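Local coordinates for uncharacterized protein (PDB 6I86), which is of unknown function but is encoded in the crocagin gene cluster and probably takes part in making this ribosomally derived peptide natural product, at residues A97-T100 and D101-T104; F21-C25 and S26-P30; N36-V39 and D40-W43. All coordinates share one frame; numbering follows the deposited sequence.

Interaction 1 (A97-T100 and D101-T104); sequences ACTT and DEPT
Thr99, the last residue of strand 94-99, folds its hydroxyl back over the turn that follows and holds two backbone amides with it. Thr99 OG1 lies 2.8 Å from Glu102 N, with an N-H...O angle of 151°, and receives a weaker, more bent bond from Asp101 N at 3.0 Å. The first torsion explains this reach: at chi1 77° the oxygen sits between the residue's own N and carbonyl carbon, facing those two amides, while CG2 stands anti to the carbonyl carbon, beside the N. The Thr99 side chain also packs on Leu12 of strand 4-14 in the neighbouring five-stranded sheet. The same hydroxyl gives its own proton to a water 2.6 Å from Thr99 OG1, and that water in turn donates to Glu102 OE2 at 2.9 Å. OG1 is thus surrounded by two amide donors and a water acceptor.

Beside it, Cys98 lays CB against Glu102 O at 3.7 Å, its SG turned toward Phe21. The carboxylate of Asp101 is held from outside the turn, OD1 by Ser15 OG; a second water links OD2, weakly, to Thr100 OG1.

A weak bond from Glu102 N to Thr99 O, 3.3 Å long, closes the backbone loop as well. The pattern is consistent with an ST motif, its main-chain bond weak, at the start of the link between antiparallel strands 94-99 and 107-111.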
ATOM      1  N   ALA A  97      -6.203   0.915  -3.439  1.00 23.47           N
ATOM      2  CA  ALA A  97      -4.877   0.791  -4.021  1.00 21.96           C
ATOM      3  C   ALA A  97      -4.955   0.783  -5.540  1.00 26.26           C
ATOM      4  O   ALA A  97      -5.922   0.291  -6.127  1.00 26.32           O
ATOM      5  CB  ALA A  97      -4.174  -0.483  -3.535  1.00 24.12           C
ATOM      6  N   CYS A  98      -3.918   1.339  -6.167  1.00 22.84           N
ATOM      7  CA  CYS A  98      -3.729   1.247  -7.607  1.00 24.34           C
ATOM      8  C   CYS A  98      -2.236   1.114  -7.881  1.00 24.77           C
ATOM      9  O   CYS A  98      -1.420   1.045  -6.957  1.00 25.07           O
ATOM     10  CB  CYS A  98      -4.342   2.456  -8.323  1.00 28.94           C
ATOM     11  SG  CYS A  98      -3.263   3.891  -8.461  1.00 30.82           S
ATOM     12  N   THR A  99      -1.881   1.049  -9.162  1.00 27.37           N
ATOM     13  CA  THR A  99      -0.494   1.080  -9.600  1.00 26.68           C
ATOM     14  C   THR A  99      -0.370   2.088 -10.732  1.00 33.23           C
ATOM     15  O   THR A  99      -1.366   2.531 -11.308  1.00 32.03           O
ATOM     16  CB  THR A  99       0.003  -0.300 -10.068  1.00 27.84           C
ATOM     17  OG1 THR A  99      -0.507  -0.573 -11.378  1.00 29.67           O
ATOM     18  CG2 THR A  99      -0.438  -1.405  -9.109  1.00 28.30           C
ATOM     19  N   THR A 100       0.870   2.463 -11.049  1.00 28.80           N
ATOM     20  CA  THR A 100       1.086   3.282 -12.233  1.00 32.62           C
ATOM     21  C   THR A 100       0.856   2.498 -13.518  1.00 40.04           C
ATOM     22  O   THR A 100       0.758   3.109 -14.588  1.00 38.04           O
ATOM     23  CB  THR A 100       2.496   3.880 -12.227  1.00 31.53           C
ATOM     24  OG1 THR A 100       3.460   2.845 -11.998  1.00 36.25           O
ATOM     25  CG2 THR A 100       2.618   4.941 -11.141  1.00 32.13           C
ATOM     26  N   ASP A 101       0.762   1.169 -13.435  1.00 32.52           N
ATOM     27  CA  ASP A 101       0.394   0.363 -14.593  1.00 35.21           C
ATOM     28  C   ASP A 101      -1.119   0.335 -14.794  1.00 40.13           C
ATOM     29  O   ASP A 101      -1.596   0.355 -15.934  1.00 41.04           O
ATOM     30  CB  ASP A 101       0.935  -1.062 -14.442  1.00 38.87           C
ATOM     31  CG  ASP A 101       2.441  -1.101 -14.254  1.00 44.42           C
ATOM     32  OD1 ASP A 101       3.150  -0.384 -14.989  1.00 39.67           O
ATOM     33  OD2 ASP A 101       2.919  -1.861 -13.384  1.00 52.66           O
ATOM     34  N   GLU A 102      -1.884   0.287 -13.700  1.00 32.78           N
ATOM     35  CA  GLU A 102      -3.345   0.215 -13.742  1.00 36.46           C
ATOM     36  C   GLU A 102      -3.919   1.302 -12.842  1.00 32.13           C
ATOM     37  O   GLU A 102      -4.308   1.037 -11.697  1.00 29.84           O
ATOM     38  CB  GLU A 102      -3.846  -1.167 -13.317  1.00 36.65           C
ATOM     39  CG  GLU A 102      -3.180  -2.319 -14.045  1.00 47.45           C
ATOM     40  CD  GLU A 102      -3.782  -3.661 -13.686  1.00 58.76           C
ATOM     41  OE1 GLU A 102      -4.970  -3.880 -13.999  1.00 62.93           O
ATOM     42  OE2 GLU A 102      -3.068  -4.495 -13.092  1.00 59.17           O
ATOM     43  N   PRO A 103      -3.983   2.545 -13.330  1.00 32.42           N
ATOM     44  CA  PRO A 103      -4.524   3.635 -12.498  1.00 34.09           C
ATOM     45  C   PRO A 103      -5.986   3.462 -12.114  1.00 35.42           C
ATOM     46  O   PRO A 103      -6.416   4.044 -11.110  1.00 32.69           O
ATOM     47  CB  PRO A 103      -4.324   4.881 -13.374  1.00 32.59           C
ATOM     48  CG  PRO A 103      -4.058   4.370 -14.757  1.00 34.68           C
ATOM     49  CD  PRO A 103      -3.406   3.038 -14.591  1.00 34.04           C
ATOM     50  N   THR A 104      -6.763   2.696 -12.874  1.00 32.54           N
ATOM     51  CA  THR A 104      -8.175   2.486 -12.573  1.00 38.85           C
ATOM     52  C   THR A 104      -8.418   1.257 -11.706  1.00 37.63           C
ATOM     53  O   THR A 104      -9.565   0.808 -11.606  1.00 39.68           O
ATOM     54  CB  THR A 104      -8.982   2.358 -13.869  1.00 36.47           C
ATOM     55  OG1 THR A 104      -8.599   1.158 -14.551  1.00 40.57           O
ATOM     56  CG2 THR A 104      -8.733   3.554 -14.778  1.00 43.83           C
TER
HETATM   57  O   HOH W   1      -0.811  -3.090 -11.935  1.00 32.21           O
HETATM   58  O   HOH W   2       3.861   0.210 -11.162  1.00 27.62           O

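Interaction 2 (F21-C25 and S26-P30); sequences FDASC and SINSP
Ile27 presses its CG2 methyl on the ring of Phe21 almost exactly over the centre, 3.4 Å from the centroid and 10° off the normal, a well-formed CH-pi contact. Cys25 SG touches the same methyl from another side at 3.7 Å, so a single branch fills the angle between ring and thiol.

Asn28 illustrates how one polar side chain can tie a turn to the strand before it. Its CB lies close to two backbone oxygens, Cys25 O and Ala23 O, and approaches Phe21 CE1 at 3.8 Å. CG swings away from the residue's own N (chi1 -154°), which brings it to the edge of the Phe21 ring, near the ring plane, with the amide turned 61° against that plane. At the tip the two branches part. OD1 stays by the ring, 3.8 Å from Phe21 CE1, whereas ND2 reaches Ala23 O at 3.0 Å, meeting it on a lone pair in the carbonyl plane along a nearly straight N-H. Asn106 OD1, outside the turn, also bonds to ND2, fixing the amide's rotation.

The backbone adds its own closure: Asn28 N donates to Cys25 O at 2.9 Å, and a water bridges that oxygen to Ser29 OG. Upstream, Asp22 OD1 takes Ser24 N, at 2.9 Å, and Ser24 OG, with Ser92 OG, outside the turn, as a further partner of the same oxygen. The result is an Asx turn superposed on a type I beta turn, followed by a short 3-10 segment, a compact exit from strand 17-22 toward helix 30-34.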
ATOM      1  N   PHE A  21      -4.288   5.020  -1.066  1.00 18.08           N
ATOM      2  CA  PHE A  21      -4.918   6.322  -0.895  1.00 20.38           C
ATOM      3  C   PHE A  21      -6.382   6.142  -0.522  1.00 25.46           C
ATOM      4  O   PHE A  21      -6.958   5.061  -0.680  1.00 26.82           O
ATOM      5  CB  PHE A  21      -4.801   7.173  -2.167  1.00 22.63           C
ATOM      6  CG  PHE A  21      -5.082   6.409  -3.432  1.00 23.36           C
ATOM      7  CD1 PHE A  21      -6.368   6.336  -3.947  1.00 23.71           C
ATOM      8  CD2 PHE A  21      -4.060   5.753  -4.103  1.00 27.56           C
ATOM      9  CE1 PHE A  21      -6.623   5.632  -5.113  1.00 25.39           C
ATOM     10  CE2 PHE A  21      -4.314   5.040  -5.264  1.00 24.77           C
ATOM     11  CZ  PHE A  21      -5.595   4.980  -5.769  1.00 24.56           C
ATOM     12  N   ASP A  22      -6.973   7.227  -0.025  1.00 25.65           N
ATOM     13  CA  ASP A  22      -8.403   7.247   0.236  1.00 24.87           C
ATOM     14  C   ASP A  22      -9.167   7.196  -1.079  1.00 30.89           C
ATOM     15  O   ASP A  22      -8.726   7.743  -2.093  1.00 29.97           O
ATOM     16  CB  ASP A  22      -8.781   8.499   1.025  1.00 26.12           C
ATOM     17  CG  ASP A  22     -10.198   8.448   1.561  1.00 30.53           C
ATOM     18  OD1 ASP A  22     -11.137   8.715   0.785  1.00 28.29           O
ATOM     19  OD2 ASP A  22     -10.374   8.142   2.759  1.00 29.91           O
ATOM     20  N   ALA A  23     -10.324   6.530  -1.057  1.00 27.24           N
ATOM     21  CA  ALA A  23     -11.102   6.361  -2.280  1.00 25.22           C
ATOM     22  C   ALA A  23     -11.542   7.698  -2.860  1.00 29.23           C
ATOM     23  O   ALA A  23     -11.771   7.802  -4.071  1.00 29.64           O
ATOM     24  CB  ALA A  23     -12.316   5.476  -2.005  1.00 24.75           C
ATOM     25  N   SER A  24     -11.668   8.724  -2.023  1.00 25.50           N
ATOM     26  CA  SER A  24     -12.074  10.053  -2.462  1.00 32.35           C
ATOM     27  C   SER A  24     -10.913  10.885  -2.991  1.00 30.88           C
ATOM     28  O   SER A  24     -11.140  12.004  -3.463  1.00 33.93           O
ATOM     29  CB  SER A  24     -12.758  10.798  -1.311  1.00 32.19           C
ATOM     30  OG  SER A  24     -11.837  11.084  -0.271  1.00 30.88           O
ATOM     31  N   CYS A  25      -9.684  10.373  -2.925  1.00 26.51           N
ATOM     32  CA  CYS A  25      -8.533  11.128  -3.401  1.00 27.00           C
ATOM     33  C   CYS A  25      -8.639  11.371  -4.903  1.00 33.14           C
ATOM     34  O   CYS A  25      -9.187  10.551  -5.646  1.00 27.81           O
ATOM     35  CB  CYS A  25      -7.236  10.383  -3.075  1.00 26.55           C
ATOM     36  SG  CYS A  25      -5.723  11.288  -3.488  1.00 29.36           S
ATOM     37  N   SER A  26      -8.110  12.518  -5.344  1.00 36.28           N
ATOM     38  CA  SER A  26      -8.201  12.899  -6.750  1.00 30.56           C
ATOM     39  C   SER A  26      -7.573  11.857  -7.665  1.00 27.46           C
ATOM     40  O   SER A  26      -8.002  11.700  -8.814  1.00 29.04           O
ATOM     41  CB  SER A  26      -7.533  14.258  -6.967  1.00 38.76           C
ATOM     42  OG  SER A  26      -6.153  14.205  -6.646  1.00 36.65           O
ATOM     43  N   ILE A  27      -6.565  11.130  -7.173  1.00 27.07           N
ATOM     44  CA  ILE A  27      -5.895  10.119  -7.983  1.00 29.75           C
ATOM     45  C   ILE A  27      -6.834   8.987  -8.379  1.00 31.74           C
ATOM     46  O   ILE A  27      -6.549   8.252  -9.331  1.00 33.12           O
ATOM     47  CB  ILE A  27      -4.662   9.582  -7.223  1.00 23.29           C
ATOM     48  CG1 ILE A  27      -3.734   8.813  -8.167  1.00 26.83           C
ATOM     49  CG2 ILE A  27      -5.089   8.720  -6.048  1.00 24.62           C
ATOM     50  CD1 ILE A  27      -2.374   8.504  -7.577  1.00 24.52           C
ATOM     51  N   ASN A  28      -7.959   8.829  -7.680  1.00 28.21           N
ATOM     52  CA  ASN A  28      -8.916   7.771  -7.967  1.00 28.39           C
ATOM     53  C   ASN A  28      -9.950   8.184  -9.013  1.00 37.69           C
ATOM     54  O   ASN A  28     -11.030   7.586  -9.075  1.00 44.05           O
ATOM     55  CB  ASN A  28      -9.614   7.329  -6.678  1.00 26.91           C
ATOM     56  CG  ASN A  28     -10.109   5.893  -6.742  1.00 33.09           C
ATOM     57  OD1 ASN A  28      -9.585   5.078  -7.500  1.00 33.73           O
ATOM     58  ND2 ASN A  28     -11.121   5.576  -5.939  1.00 30.92           N
ATOM     59  N   SER A  29      -9.647   9.189  -9.829  1.00 39.02           N
ATOM     60  CA  SER A  29     -10.533   9.647 -10.887  1.00 43.55           C
ATOM     61  C   SER A  29      -9.766   9.740 -12.196  1.00 40.16           C
ATOM     62  O   SER A  29      -8.549   9.948 -12.194  1.00 39.74           O
ATOM     63  CB  SER A  29     -11.149  11.013 -10.547  1.00 51.80           C
ATOM     64  OG  SER A  29     -12.042  10.910  -9.451  1.00 55.68           O
ATOM     65  N   PRO A  30     -10.450   9.572 -13.332  1.00 44.64           N
ATOM     66  CA  PRO A  30      -9.738   9.613 -14.621  1.00 47.15           C
ATOM     67  C   PRO A  30      -9.130  10.969 -14.947  1.00 52.61           C
ATOM     68  O   PRO A  30      -8.117  11.024 -15.655  1.00 48.95           O
ATOM     69  CB  PRO A  30     -10.825   9.224 -15.635  1.00 50.07           C
ATOM     70  CG  PRO A  30     -11.863   8.500 -14.834  1.00 51.01           C
ATOM     71  CD  PRO A  30     -11.852   9.148 -13.485  1.00 46.86           C
TER
HETATM   72  O   HOH W   3     -11.488  10.807  -6.933  1.00 36.50           O

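Interaction 3 (N36-V39 and D40-W43); sequences NDAV and DRIW
The guanidinium of Arg41 lies with one face on Ala38 CA, which stands 3.3 Å from its plane and toward the rim, while Asn36 O waits at the edge. There Arg41 NH2 donates to Asn36 O at 2.9 Å, the oxygen lying only 2° out of the guanidinium plane, although the donor stands well above the plane of the carbonyl. Arg41 NE adds a weak bond. Two other flat groups, the carboxylates of Asp37 and Asp40, run side by side with planes 47° apart; Asp37 OD1 and Asp40 OD1 are 4.3 Å from each other.

A bend at chi3 (-80°) turns the arginine back along the first helical turn. Phe32 supplies its further partners, a hydrogen bond from NH1 to Phe32 O and a cation-pi contact. Within the helix, Arg41 N bonds to Asp37 O at 3.2 Å and Ile42 N to Ala38 O at 2.8 Å.

Asp37 occupies the N-cap position without making a side-chain capping bond. Its closeness to Asp40 would tend to raise the cost of ionising both, yet the helix dipole may offset part of that cost. Arg41, held in orientation by Asn36 O and Phe32 O, ties the residues before the helix to its first turn.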
ATOM      1  N   ASN A  36      -1.230  15.965 -18.053  1.00 40.15           N
ATOM      2  CA  ASN A  36       0.201  15.699 -18.042  1.00 42.64           C
ATOM      3  C   ASN A  36       0.789  15.823 -16.636  1.00 40.96           C
ATOM      4  O   ASN A  36       0.169  16.349 -15.710  1.00 39.86           O
ATOM      5  CB  ASN A  36       0.923  16.645 -19.003  1.00 49.86           C
ATOM      6  CG  ASN A  36       0.739  18.104 -18.633  1.00 59.57           C
ATOM      7  OD1 ASN A  36      -0.358  18.651 -18.754  1.00 64.43           O
ATOM      8  ND2 ASN A  36       1.812  18.744 -18.185  1.00 62.15           N
ATOM      9  N   ASP A  37       2.021  15.320 -16.497  1.00 36.32           N
ATOM     10  CA  ASP A  37       2.783  15.386 -15.247  1.00 37.04           C
ATOM     11  C   ASP A  37       2.041  14.728 -14.092  1.00 39.69           C
ATOM     12  O   ASP A  37       2.082  15.202 -12.955  1.00 37.46           O
ATOM     13  CB  ASP A  37       3.152  16.824 -14.887  1.00 42.95           C
ATOM     14  CG  ASP A  37       3.964  17.495 -15.957  1.00 54.53           C
ATOM     15  OD1 ASP A  37       4.676  16.785 -16.696  1.00 47.37           O
ATOM     16  OD2 ASP A  37       3.902  18.735 -16.042  1.00 58.63           O
ATOM     17  N   ALA A  38       1.357  13.621 -14.381  1.00 35.58           N
ATOM     18  CA  ALA A  38       0.754  12.851 -13.304  1.00 35.09           C
ATOM     19  C   ALA A  38       1.808  12.384 -12.311  1.00 37.90           C
ATOM     20  O   ALA A  38       1.525  12.270 -11.114  1.00 33.80           O
ATOM     21  CB  ALA A  38      -0.017  11.661 -13.870  1.00 31.34           C
ATOM     22  N   VAL A  39       3.034  12.140 -12.784  1.00 27.35           N
ATOM     23  CA  VAL A  39       4.100  11.672 -11.905  1.00 31.93           C
ATOM     24  C   VAL A  39       4.466  12.742 -10.881  1.00 32.50           C
ATOM     25  O   VAL A  39       4.770  12.430  -9.723  1.00 34.80           O
ATOM     26  CB  VAL A  39       5.319  11.228 -12.738  1.00 34.09           C
ATOM     27  CG1 VAL A  39       5.950  12.412 -13.469  1.00 37.75           C
ATOM     28  CG2 VAL A  39       6.340  10.526 -11.857  1.00 37.61           C
ATOM     29  N   ASP A  40       4.441  14.015 -11.284  1.00 29.02           N
ATOM     30  CA  ASP A  40       4.691  15.086 -10.326  1.00 32.52           C
ATOM     31  C   ASP A  40       3.539  15.219  -9.343  1.00 36.60           C
ATOM     32  O   ASP A  40       3.752  15.509  -8.160  1.00 30.45           O
ATOM     33  CB  ASP A  40       4.920  16.414 -11.049  1.00 35.08           C
ATOM     34  CG  ASP A  40       6.238  16.455 -11.790  1.00 38.50           C
ATOM     35  OD1 ASP A  40       6.343  17.206 -12.782  1.00 51.17           O
ATOM     36  OD2 ASP A  40       7.172  15.737 -11.375  1.00 44.52           O
ATOM     37  N   ARG A  41       2.309  15.010  -9.815  1.00 32.76           N
ATOM     38  CA  ARG A  41       1.154  15.172  -8.943  1.00 32.51           C
ATOM     39  C   ARG A  41       0.998  13.994  -7.990  1.00 26.20           C
ATOM     40  O   ARG A  41       0.412  14.146  -6.913  1.00 33.04           O
ATOM     41  CB  ARG A  41      -0.106  15.376  -9.786  1.00 26.45           C
ATOM     42  CG  ARG A  41      -0.156  16.745 -10.448  1.00 35.00           C
ATOM     43  CD  ARG A  41      -1.402  16.951 -11.293  1.00 44.05           C
ATOM     44  NE  ARG A  41      -1.278  16.329 -12.606  1.00 45.22           N
ATOM     45  CZ  ARG A  41      -1.975  15.268 -13.000  1.00 45.78           C
ATOM     46  NH1 ARG A  41      -2.862  14.712 -12.188  1.00 39.40           N
ATOM     47  NH2 ARG A  41      -1.790  14.769 -14.214  1.00 43.69           N
ATOM     48  N   ILE A  42       1.516  12.819  -8.360  1.00 22.97           N
ATOM     49  CA  ILE A  42       1.598  11.714  -7.408  1.00 21.79           C
ATOM     50  C   ILE A  42       2.519  12.084  -6.251  1.00 32.16           C
ATOM     51  O   ILE A  42       2.196  11.866  -5.078  1.00 24.67           O
ATOM     52  CB  ILE A  42       2.069  10.426  -8.108  1.00 24.25           C
ATOM     53  CG1 ILE A  42       1.048   9.966  -9.149  1.00 27.88           C
ATOM     54  CG2 ILE A  42       2.320   9.327  -7.091  1.00 27.49           C
ATOM     55  CD1 ILE A  42       1.422   8.669  -9.826  1.00 23.92           C
ATOM     56  N   TRP A  43       3.687  12.652  -6.569  1.00 26.62           N
ATOM     57  CA  TRP A  43       4.647  13.005  -5.528  1.00 32.48           C
ATOM     58  C   TRP A  43       4.104  14.097  -4.617  1.00 31.10           C
ATOM     59  O   TRP A  43       4.402  14.117  -3.417  1.00 31.65           O
ATOM     60  CB  TRP A  43       5.968  13.442  -6.154  1.00 33.15           C
ATOM     61  CG  TRP A  43       7.115  13.389  -5.198  1.00 42.99           C
ATOM     62  CD1 TRP A  43       7.730  14.445  -4.590  1.00 48.78           C
ATOM     63  CD2 TRP A  43       7.772  12.211  -4.718  1.00 46.48           C
ATOM     64  NE1 TRP A  43       8.739  13.996  -3.771  1.00 53.30           N
ATOM     65  CE2 TRP A  43       8.784  12.628  -3.832  1.00 52.20           C
ATOM     66  CE3 TRP A  43       7.605  10.844  -4.958  1.00 44.92           C
ATOM     67  CZ2 TRP A  43       9.626  11.727  -3.186  1.00 53.48           C
ATOM     68  CZ3 TRP A  43       8.440   9.952  -4.316  1.00 51.96           C
ATOM     69  CH2 TRP A  43       9.439  10.396  -3.441  1.00 55.96           C
TER

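How the interactions relate
Along the chain the order is interaction 2, then interaction 3, then interaction 1. Interactions 1 and 2 have centres about 11 Å apart and lie on strands 94-99 and 17-22, antiparallel neighbours in the four-stranded sheet, at loops leaving each. Cys98 SG meets Phe21 CE2 at 3.6 Å between them. Interaction 3, about 13 Å from the centre of either, starts helix 38-47, which packs beside that sheet. Ile42 connects it to both: Ile42 CG1 lies 4.0 Å from Ile27 CD1, and Ile42 CD1 lies 4.1 Å from Thr100 CG2. Two contacts follow closely along the chain and the third comes more than fifty residues later, yet all three meet where helix 38-47 lies against the sheet.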